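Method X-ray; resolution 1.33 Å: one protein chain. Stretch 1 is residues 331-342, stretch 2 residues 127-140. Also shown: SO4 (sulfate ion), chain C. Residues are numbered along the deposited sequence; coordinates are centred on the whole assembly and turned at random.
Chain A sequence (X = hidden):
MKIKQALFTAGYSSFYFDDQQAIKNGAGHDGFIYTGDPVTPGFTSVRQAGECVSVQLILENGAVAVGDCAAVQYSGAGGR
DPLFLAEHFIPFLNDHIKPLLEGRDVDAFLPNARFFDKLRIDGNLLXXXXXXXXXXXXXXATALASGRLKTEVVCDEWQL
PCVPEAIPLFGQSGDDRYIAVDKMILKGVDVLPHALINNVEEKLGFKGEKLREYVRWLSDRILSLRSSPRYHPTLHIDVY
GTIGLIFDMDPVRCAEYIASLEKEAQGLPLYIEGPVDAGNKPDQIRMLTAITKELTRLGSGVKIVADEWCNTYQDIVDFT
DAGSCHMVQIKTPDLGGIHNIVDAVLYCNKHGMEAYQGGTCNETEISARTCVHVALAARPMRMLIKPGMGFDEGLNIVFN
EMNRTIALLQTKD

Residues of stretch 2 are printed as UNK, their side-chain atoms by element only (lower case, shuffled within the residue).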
ATOM      1  N   LYS A 331       3.764   2.975 -19.546  1.00 10.82           N
ATOM      2  CA  LYS A 331       2.801   3.162 -18.455  1.00 10.79           C
ATOM      3  C   LYS A 331       1.907   1.935 -18.456  1.00 10.24           C
ATOM      4  O   LYS A 331       0.904   1.854 -19.164  1.00 10.91           O
ATOM      5  CB  LYS A 331       2.025   4.452 -18.623  1.00 10.74           C
ATOM      6  CG  LYS A 331       1.233   4.802 -17.383  1.00 11.63           C
ATOM      7  CD  LYS A 331       0.652   6.201 -17.436  1.00 11.91           C
ATOM      8  CE  LYS A 331       0.355   6.760 -16.051  1.00 13.52           C
ATOM      9  NZ  LYS A 331       1.574   7.271 -15.398  1.00 14.43           N
ATOM     10  N   THR A 332       2.292   0.971 -17.634  1.00 10.18           N
ATOM     11  CA  THR A 332       1.835  -0.396 -17.817  1.00 10.20           C
ATOM     12  C   THR A 332       0.345  -0.635 -18.072  1.00  9.81           C
ATOM     13  O   THR A 332       0.035  -1.366 -18.983  1.00 10.63           O
ATOM     14  CB  THR A 332       2.373  -1.331 -16.713  1.00 10.21           C
ATOM     15  OG1 THR A 332       1.884  -0.933 -15.425  1.00 10.88           O
ATOM     16  CG2 THR A 332       3.908  -1.304 -16.637  1.00 10.56           C
ATOM     17  N   PRO A 333      -0.606  -0.051 -17.336  1.00  9.74           N
ATOM     18  CA  PRO A 333      -2.007  -0.405 -17.613  1.00 10.16           C
ATOM     19  C   PRO A 333      -2.438  -0.010 -19.020  1.00 10.53           C
ATOM     20  O   PRO A 333      -3.316  -0.629 -19.601  1.00 11.35           O
ATOM     21  CB  PRO A 333      -2.791   0.381 -16.548  1.00 10.67           C
ATOM     22  CG  PRO A 333      -1.802   0.707 -15.497  1.00  9.87           C
ATOM     23  CD  PRO A 333      -0.510   0.925 -16.234  1.00  9.80           C
ATOM     24  N   ASP A 334      -1.821   1.027 -19.562  1.00 10.72           N
ATOM     25  CA  ASP A 334      -2.195   1.515 -20.879  1.00 10.94           C
ATOM     26  C   ASP A 334      -1.777   0.611 -22.035  1.00 11.47           C
ATOM     27  O   ASP A 334      -2.235   0.806 -23.154  1.00 11.57           O
ATOM     28  CB  ASP A 334      -1.611   2.898 -21.103  1.00 10.24           C
ATOM     29  CG  ASP A 334      -2.258   3.965 -20.257  1.00 10.50           C
ATOM     30  OD1 ASP A 334      -3.489   3.881 -19.985  1.00 12.04           O
ATOM     31  OD2 ASP A 334      -1.585   4.933 -19.853  1.00 11.71           O
ATOM     32  N   LEU A 335      -0.925  -0.361 -21.763  1.00 11.56           N
ATOM     33  CA  LEU A 335      -0.486  -1.280 -22.806  1.00 11.49           C
ATOM     34  C   LEU A 335      -1.434  -2.459 -22.952  1.00 11.62           C
ATOM     35  O   LEU A 335      -1.258  -3.261 -23.846  1.00 12.15           O
ATOM     36  CB  LEU A 335       0.924  -1.800 -22.534  1.00 12.02           C
ATOM     37  CG  LEU A 335       2.027  -0.823 -22.933  1.00 12.70           C
ATOM     38  CD1 LEU A 335       2.286   0.206 -21.850  1.00 12.44           C
ATOM     39  CD2 LEU A 335       3.292  -1.564 -23.301  1.00 14.31           C
ATOM     40  N   GLY A 336      -2.446  -2.577 -22.096  1.00 11.19           N
ATOM     41  CA  GLY A 336      -3.347  -3.721 -22.185  1.00 11.17           C
ATOM     42  C   GLY A 336      -2.675  -4.969 -21.622  1.00 10.81           C
ATOM     43  O   GLY A 336      -2.262  -4.983 -20.478  1.00 11.07           O
ATOM     44  N   GLY A 337      -2.577  -6.028 -22.404  1.00 10.69           N
ATOM     45  CA  GLY A 337      -1.971  -7.240 -21.902  1.00 10.60           C
ATOM     46  C   GLY A 337      -0.515  -7.012 -21.540  1.00 10.29           C
ATOM     47  O   GLY A 337       0.232  -6.345 -22.273  1.00 10.65           O
ATOM     48  N   ILE A 338      -0.069  -7.632 -20.451  1.00 10.28           N
ATOM     49  CA  ILE A 338       1.276  -7.378 -19.945  1.00 10.45           C
ATOM     50  C   ILE A 338       2.367  -7.965 -20.826  1.00 10.66           C
ATOM     51  O   ILE A 338       3.523  -7.607 -20.688  1.00 10.66           O
ATOM     52  CB  ILE A 338       1.411  -7.848 -18.486  1.00 10.26           C
ATOM     53  CG1 ILE A 338       1.204  -9.352 -18.353  1.00 11.26           C
ATOM     54  CG2 ILE A 338       0.462  -7.059 -17.587  1.00 11.19           C
ATOM     55  CD1 ILE A 338       1.481  -9.866 -16.938  1.00 11.66           C
ATOM     56  N   HIS A 339       2.013  -8.882 -21.721  1.00 10.94           N
ATOM     57  CA  HIS A 339       2.989  -9.357 -22.699  1.00 11.15           C
ATOM     58  C   HIS A 339       3.485  -8.168 -23.530  1.00 10.83           C
ATOM     59  O   HIS A 339       4.629  -8.159 -23.986  1.00 11.81           O
ATOM     60  CB  HIS A 339       2.411 -10.427 -23.604  1.00 11.30           C
ATOM     61  CG  HIS A 339       1.220  -9.995 -24.386  1.00 12.03           C
ATOM     62  ND1 HIS A 339       0.081  -9.484 -23.802  1.00 12.60           N
ATOM     63  CD2 HIS A 339       0.982 -10.020 -25.719  1.00 13.09           C
ATOM     64  CE1 HIS A 339      -0.805  -9.210 -24.740  1.00 13.63           C
ATOM     65  NE2 HIS A 339      -0.282  -9.523 -25.914  1.00 14.15           N
ATOM     66  N   ASN A 340       2.645  -7.154 -23.711  1.00 11.08           N
ATOM     67  CA  ASN A 340       3.030  -5.953 -24.441  1.00 11.23           C
ATOM     68  C   ASN A 340       4.105  -5.182 -23.681  1.00 10.82           C
ATOM     69  O   ASN A 340       4.926  -4.498 -24.286  1.00 11.39           O
ATOM     70  CB  ASN A 340       1.833  -5.045 -24.715  1.00 11.41           C
ATOM     71  CG  ASN A 340       0.810  -5.670 -25.630  1.00 11.68           C
ATOM     72  OD1 ASN A 340      -0.404  -5.621 -25.367  1.00 14.48           O
ATOM     73  ND2 ASN A 340       1.276  -6.255 -26.704  1.00 12.55           N
ATOM     74  N   ILE A 341       4.093  -5.236 -22.349  1.00 10.67           N
ATOM     75  CA  ILE A 341       5.150  -4.587 -21.582  1.00 10.80           C
ATOM     76  C   ILE A 341       6.484  -5.264 -21.880  1.00 10.78           C
ATOM     77  O   ILE A 341       7.502  -4.588 -22.072  1.00 11.08           O
ATOM     78  CB  ILE A 341       4.916  -4.662 -20.062  1.00 10.68           C
ATOM     79  CG1 ILE A 341       3.588  -4.053 -19.645  1.00 11.20           C
ATOM     80  CG2 ILE A 341       6.060  -3.976 -19.324  1.00 11.01           C
ATOM     81  CD1 ILE A 341       3.198  -4.468 -18.230  1.00 12.16           C
ATOM     82  N   VAL A 342       6.492  -6.591 -21.859  1.00 10.71           N
ATOM     83  CA  VAL A 342       7.718  -7.328 -22.121  1.00 11.29           C
ATOM     84  C   VAL A 342       8.236  -6.950 -23.509  1.00 11.31           C
ATOM     85  O   VAL A 342       9.404  -6.617 -23.671  1.00 11.72           O
ATOM     86  CB  VAL A 342       7.515  -8.857 -22.041  1.00 11.84           C
ATOM     87  CG1 VAL A 342       8.831  -9.569 -22.262  1.00 12.25           C
ATOM     88  CG2 VAL A 342       6.911  -9.276 -20.688  1.00 11.67           C
ATOM     89  N   UNK A 127     -11.305  -3.065 -22.958  1.00 13.34           N
ATOM     90  CA  UNK A 127     -10.669  -1.954 -22.278  1.00 12.57           C
ATOM     91  C   UNK A 127      -9.260  -2.395 -21.885  1.00 11.77           C
ATOM     92  O   UNK A 127      -9.049  -3.544 -21.484  1.00 11.75           O
ATOM     93  c   UNK A 127     -11.499  -1.620 -21.046  1.00 12.79           C
ATOM     94  n   UNK A 127      -9.929  -0.127 -19.728  1.00 12.43           N
ATOM     95  c   UNK A 127      -9.924   1.084 -19.202  1.00 12.29           C
ATOM     96  c   UNK A 127     -11.846   0.806 -20.221  1.00 12.87           C
ATOM     97  c   UNK A 127     -11.136  -0.336 -20.369  1.00 12.26           C
ATOM     98  n   UNK A 127     -11.071   1.675 -19.495  1.00 12.64           N
ATOM     99  N   UNK A 128      -8.285  -1.495 -21.973  1.00 11.29           N
ATOM    100  CA  UNK A 128      -6.927  -1.842 -21.581  1.00 11.27           C
ATOM    101  C   UNK A 128      -6.864  -2.399 -20.163  1.00 10.87           C
ATOM    102  O   UNK A 128      -6.059  -3.271 -19.901  1.00 10.94           O
ATOM    103  o   UNK A 128      -6.527   0.508 -21.057  1.00 12.39           O
ATOM    104  c   UNK A 128      -5.958  -0.645 -21.688  1.00 11.56           C
ATOM    105  c   UNK A 128      -5.698  -0.289 -23.142  1.00 11.91           C
ATOM    106  N   UNK A 129      -7.699  -1.897 -19.257  1.00 10.51           N
ATOM    107  CA  UNK A 129      -7.685  -2.367 -17.865  1.00 10.82           C
ATOM    108  C   UNK A 129      -8.076  -3.826 -17.765  1.00 10.46           C
ATOM    109  O   UNK A 129      -7.576  -4.532 -16.909  1.00 10.51           O
ATOM    110  c   UNK A 129      -8.608  -1.536 -17.019  1.00 10.75           C
ATOM    111  N   UNK A 130      -9.018  -4.256 -18.597  1.00 10.82           N
ATOM    112  CA  UNK A 130      -9.454  -5.648 -18.614  1.00 10.96           C
ATOM    113  C   UNK A 130      -8.328  -6.531 -19.162  1.00 10.90           C
ATOM    114  O   UNK A 130      -8.006  -7.567 -18.601  1.00 10.85           O
ATOM    115  c   UNK A 130     -11.081  -7.305 -19.607  1.00 12.31           C
ATOM    116  c   UNK A 130     -11.863  -5.066 -18.760  1.00 13.07           C
ATOM    117  c   UNK A 130     -10.740  -5.814 -19.428  1.00 11.73           C
ATOM    118  N   UNK A 131      -7.721  -6.117 -20.264  1.00 10.98           N
ATOM    119  CA  UNK A 131      -6.618  -6.869 -20.810  1.00 11.47           C
ATOM    120  C   UNK A 131      -5.465  -6.916 -19.799  1.00 10.77           C
ATOM    121  O   UNK A 131      -4.800  -7.934 -19.648  1.00 10.97           O
ATOM    122  n   UNK A 131      -6.524  -2.366 -25.655  1.00 19.86           N
ATOM    123  c   UNK A 131      -6.171  -6.240 -22.115  1.00 12.07           C
ATOM    124  c   UNK A 131      -7.222  -6.376 -23.201  1.00 14.38           C
ATOM    125  c   UNK A 131      -6.172  -3.603 -25.429  1.00 17.72           C
ATOM    126  n   UNK A 131      -7.012  -4.394 -24.743  1.00 19.90           N
ATOM    127  n   UNK A 131      -4.967  -4.028 -25.847  1.00 16.64           N
ATOM    128  c   UNK A 131      -6.767  -5.799 -24.496  1.00 17.75           C
ATOM    129  N   UNK A 132      -5.246  -5.809 -19.090  1.00 10.58           N
ATOM    130  CA  UNK A 132      -4.209  -5.749 -18.070  1.00 10.26           C
ATOM    131  C   UNK A 132      -4.466  -6.796 -16.981  1.00  9.84           C
ATOM    132  O   UNK A 132      -3.595  -7.609 -16.672  1.00 10.36           O
ATOM    133  c   UNK A 132      -1.725  -4.199 -16.965  1.00  9.88           C
ATOM    134  c   UNK A 132      -4.194  -4.348 -17.474  1.00 10.40           C
ATOM    135  c   UNK A 132      -0.918  -3.133 -14.971  1.00  9.90           C
ATOM    136  c   UNK A 132      -0.676  -3.804 -16.155  1.00 10.38           C
ATOM    137  c   UNK A 132      -3.268  -3.301 -15.379  1.00  9.60           C
ATOM    138  c   UNK A 132      -3.038  -3.966 -16.589  1.00  9.25           C
ATOM    139  o   UNK A 132       0.155  -2.729 -14.209  1.00 10.91           O
ATOM    140  c   UNK A 132      -2.224  -2.880 -14.576  1.00  9.64           C
ATOM    141  N   UNK A 133      -5.664  -6.788 -16.409  1.00  9.76           N
ATOM    142  CA  UNK A 133      -5.977  -7.720 -15.341  1.00  9.90           C
ATOM    143  C   UNK A 133      -6.036  -9.174 -15.774  1.00  9.96           C
ATOM    144  O   UNK A 133      -5.542 -10.051 -15.081  1.00  9.93           O
ATOM    145  N   UNK A 134      -6.682  -9.443 -16.903  1.00 10.52           N
ATOM    146  CA  UNK A 134      -6.746 -10.805 -17.400  1.00 10.54           C
ATOM    147  C   UNK A 134      -5.358 -11.359 -17.641  1.00 10.65           C
ATOM    148  O   UNK A 134      -5.049 -12.484 -17.274  1.00 10.43           O
ATOM    149  c   UNK A 134      -9.035 -10.614 -18.622  1.00 11.50           C
ATOM    150  c   UNK A 134      -9.745 -11.600 -17.701  1.00 12.56           C
ATOM    151  c   UNK A 134      -7.539 -10.889 -18.700  1.00 10.92           C
ATOM    152  c   UNK A 134      -9.622 -10.686 -20.017  1.00 12.12           C
ATOM    153  N   UNK A 135      -4.507 -10.561 -18.266  1.00 10.54           N
ATOM    154  CA  UNK A 135      -3.173 -11.035 -18.607  1.00 10.77           C
ATOM    155  C   UNK A 135      -2.322 -11.292 -17.355  1.00 10.28           C
ATOM    156  O   UNK A 135      -1.526 -12.232 -17.311  1.00 11.05           O
ATOM    157  c   UNK A 135      -2.493 -10.068 -19.563  1.00 11.23           C
ATOM    158  o   UNK A 135      -2.187  -8.849 -18.931  1.00 11.42           O
ATOM    159  N   UNK A 136      -2.498 -10.477 -16.313  1.00 10.45           N
ATOM    160  CA  UNK A 136      -1.806 -10.737 -15.054  1.00  9.84           C
ATOM    161  C   UNK A 136      -2.217 -12.100 -14.508  1.00  9.63           C
ATOM    162  O   UNK A 136      -1.389 -12.894 -14.127  1.00 10.08           O
ATOM    163  c   UNK A 136      -1.610  -8.304 -14.209  1.00  9.64           C
ATOM    164  c   UNK A 136      -2.147  -9.703 -13.993  1.00  9.84           C
ATOM    165  n   UNK A 136      -2.747  -6.202 -13.886  1.00  9.70           N
ATOM    166  c   UNK A 136      -2.367  -7.345 -13.336  1.00  9.13           C
ATOM    167  o   UNK A 136      -2.636  -7.651 -12.171  1.00 10.68           O
ATOM    168  N   UNK A 137      -3.517 -12.344 -14.470  1.00 10.03           N
ATOM    169  CA  UNK A 137      -4.016 -13.598 -13.931  1.00 10.07           C
ATOM    170  C   UNK A 137      -3.581 -14.795 -14.786  1.00 10.28           C
ATOM    171  O   UNK A 137      -3.283 -15.852 -14.253  1.00 10.45           O
ATOM    172  c   UNK A 137      -5.513 -13.562 -13.791  1.00 10.27           C
ATOM    173  N   UNK A 138      -3.546 -14.622 -16.105  1.00 10.54           N
ATOM    174  CA  UNK A 138      -3.136 -15.706 -16.994  1.00 11.05           C
ATOM    175  C   UNK A 138      -1.658 -16.030 -16.839  1.00 10.77           C
ATOM    176  O   UNK A 138      -1.277 -17.199 -16.938  1.00 11.32           O
ATOM    177  c   UNK A 138      -4.980 -15.407 -18.706  1.00 12.08           C
ATOM    178  c   UNK A 138      -5.299 -14.629 -19.957  1.00 12.48           C
ATOM    179  c   UNK A 138      -5.496 -16.842 -18.796  1.00 13.42           C
ATOM    180  c   UNK A 138      -3.476 -15.373 -18.446  1.00 11.47           C
ATOM    181  N   UNK A 139      -0.828 -15.020 -16.589  1.00 10.89           N
ATOM    182  CA  UNK A 139       0.582 -15.239 -16.335  1.00 10.86           C
ATOM    183  C   UNK A 139       0.749 -15.975 -15.018  1.00 11.05           C
ATOM    184  O   UNK A 139       1.497 -16.940 -14.908  1.00 11.15           O
ATOM    185  c   UNK A 139       3.500 -12.684 -15.927  1.00 11.95           C
ATOM    186  c   UNK A 139       3.580 -14.924 -17.027  1.00 13.06           C
ATOM    187  c   UNK A 139       1.344 -13.920 -16.299  1.00 11.56           C
ATOM    188  c   UNK A 139       2.844 -14.057 -16.006  1.00 11.89           C
ATOM    189  N   UNK A 140       0.020 -15.514 -14.003  1.00 10.51           N
ATOM    190  CA  UNK A 140       0.063 -16.161 -12.708  1.00 10.99           C
ATOM    191  C   UNK A 140      -0.444 -17.603 -12.830  1.00 10.70           C
ATOM    192  O   UNK A 140       0.083 -18.494 -12.152  1.00 11.26           O
ATOM    193  c   UNK A 140      -0.785 -15.365 -11.706  1.00 10.46           C
ATOM    194  o   UNK A 140      -1.320 -15.601  -9.401  1.00 11.95           O
ATOM    195  c   UNK A 140      -0.415 -15.615 -10.265  1.00 11.76           C
ATOM    196  o   UNK A 140       0.797 -15.758  -9.948  1.00 12.00           O
TER
HETATM  197  S   SO4 C3001       0.025   8.404 -12.179  1.00 15.80           S
HETATM  198  O1  SO4 C3001      -1.081   7.650 -12.819  1.00 16.05           O
HETATM  199  O2  SO4 C3001      -0.570   9.778 -11.975  1.00 17.86           O
HETATM  200  O3  SO4 C3001       0.381   7.802 -10.899  1.00 15.54           O
HETATM  201  O4  SO4 C3001       1.234   8.541 -13.028  1.00 18.43           O
HETATM  202  O   HOH W   1      -6.117   0.587 -18.352  1.00 13.03           O
HETATM  203  O   HOH W   2      -5.524   3.132 -21.726  1.00 17.65           O

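Position 127 has one carbon and then a five-membered ring of three carbons and two nitrogens. This is His127. It sits just before the helix and does not touch stretch 1. Its ND1 accepts from the backbone N of 129 at 2.9 Å, which caps the helix.

Position 128 has one carbon carrying an oxygen and a carbon. The branch at CB with one hydroxyl is Thr128. Its CB lies 3.4 Å from Pro333 O, and its CG2 lies 3.6 Å from Asp334 O. Water 2 joins Thr128 OG1 (2.9 Å) to Asp334 OD1 (2.8 Å).

Position 129 has a single carbon, pointing away from stretch 1. This is Ala129.

Position 130 has three carbons, forked at the first. This is Val130, and it also points away.

Position 131 has three carbons, a nitrogen, and a carbon carrying two more nitrogens. That guanidinium identifies Arg131. Its CB is 3.6 Å from Gly337 N. Gly336 CA lies over one face of the guanidinium.

Position 132 has one carbon and a six-carbon ring bearing an oxygen. The phenol is Tyr132. Thr332 OG1 donates to Tyr132 OH at 2.8 Å. Pro333 CA stands 3.6 Å from the centroid of the Tyr132 ring, almost on the ring normal, in a CH-pi contact. Pro333 CG is 3.7 Å from Tyr132 CE2, and Ile338 CG2 is 3.7 Å from Tyr132 CD1.

Position 133 has no side-chain atoms. It is Gly133.

Position 134 has four carbons, forked at the second. This is Leu134, which makes no contact with stretch 1.

Position 135 has one carbon and one oxygen. This is Ser135, pointing toward stretch 1. Its OG accepts from Ile338 N at 2.9 Å, with an N-H...O angle of 156°.

Position 136 has three carbons, the third carrying an oxygen and a nitrogen. The amide and chain length give Gln136. Ile338 CD1 comes within 3.9 Å of Gln136 CA.

Position 137 has one carbon, pointing away. This is Ala137.

Position 138 has four carbons, forked at the second. It is Leu138, out of contact with stretch 1.

Position 139 has the same fork but points toward stretch 1. This is Leu139. Its CD2 packs 3.6 Å from Ile338 CD1.

Position 140 has two carbons, the second carrying two oxygens. The short carboxylate is Asp140, out of reach of stretch 1.

The contact joins one side of a helix to a turn, and 553 Å² is buried in all. Tyr132 and Ile338 each have 101 Å² covered. The backbones come closest at Gly336, whose CA is 4.1 Å from Thr128 CA and 3.6 Å from Thr128 O in a CA-H...O contact. An ideal CB on Gly336 would lie 2.5 Å from Arg131 NH1, a clash, and the positive phi also favours glycine. Two direct hydrogen bonds, through Tyr132 OH and Ser135 OG, add polar links to the apolar packing.

Stretch 2, residues 127-140: HTAVRYGLSQALLD
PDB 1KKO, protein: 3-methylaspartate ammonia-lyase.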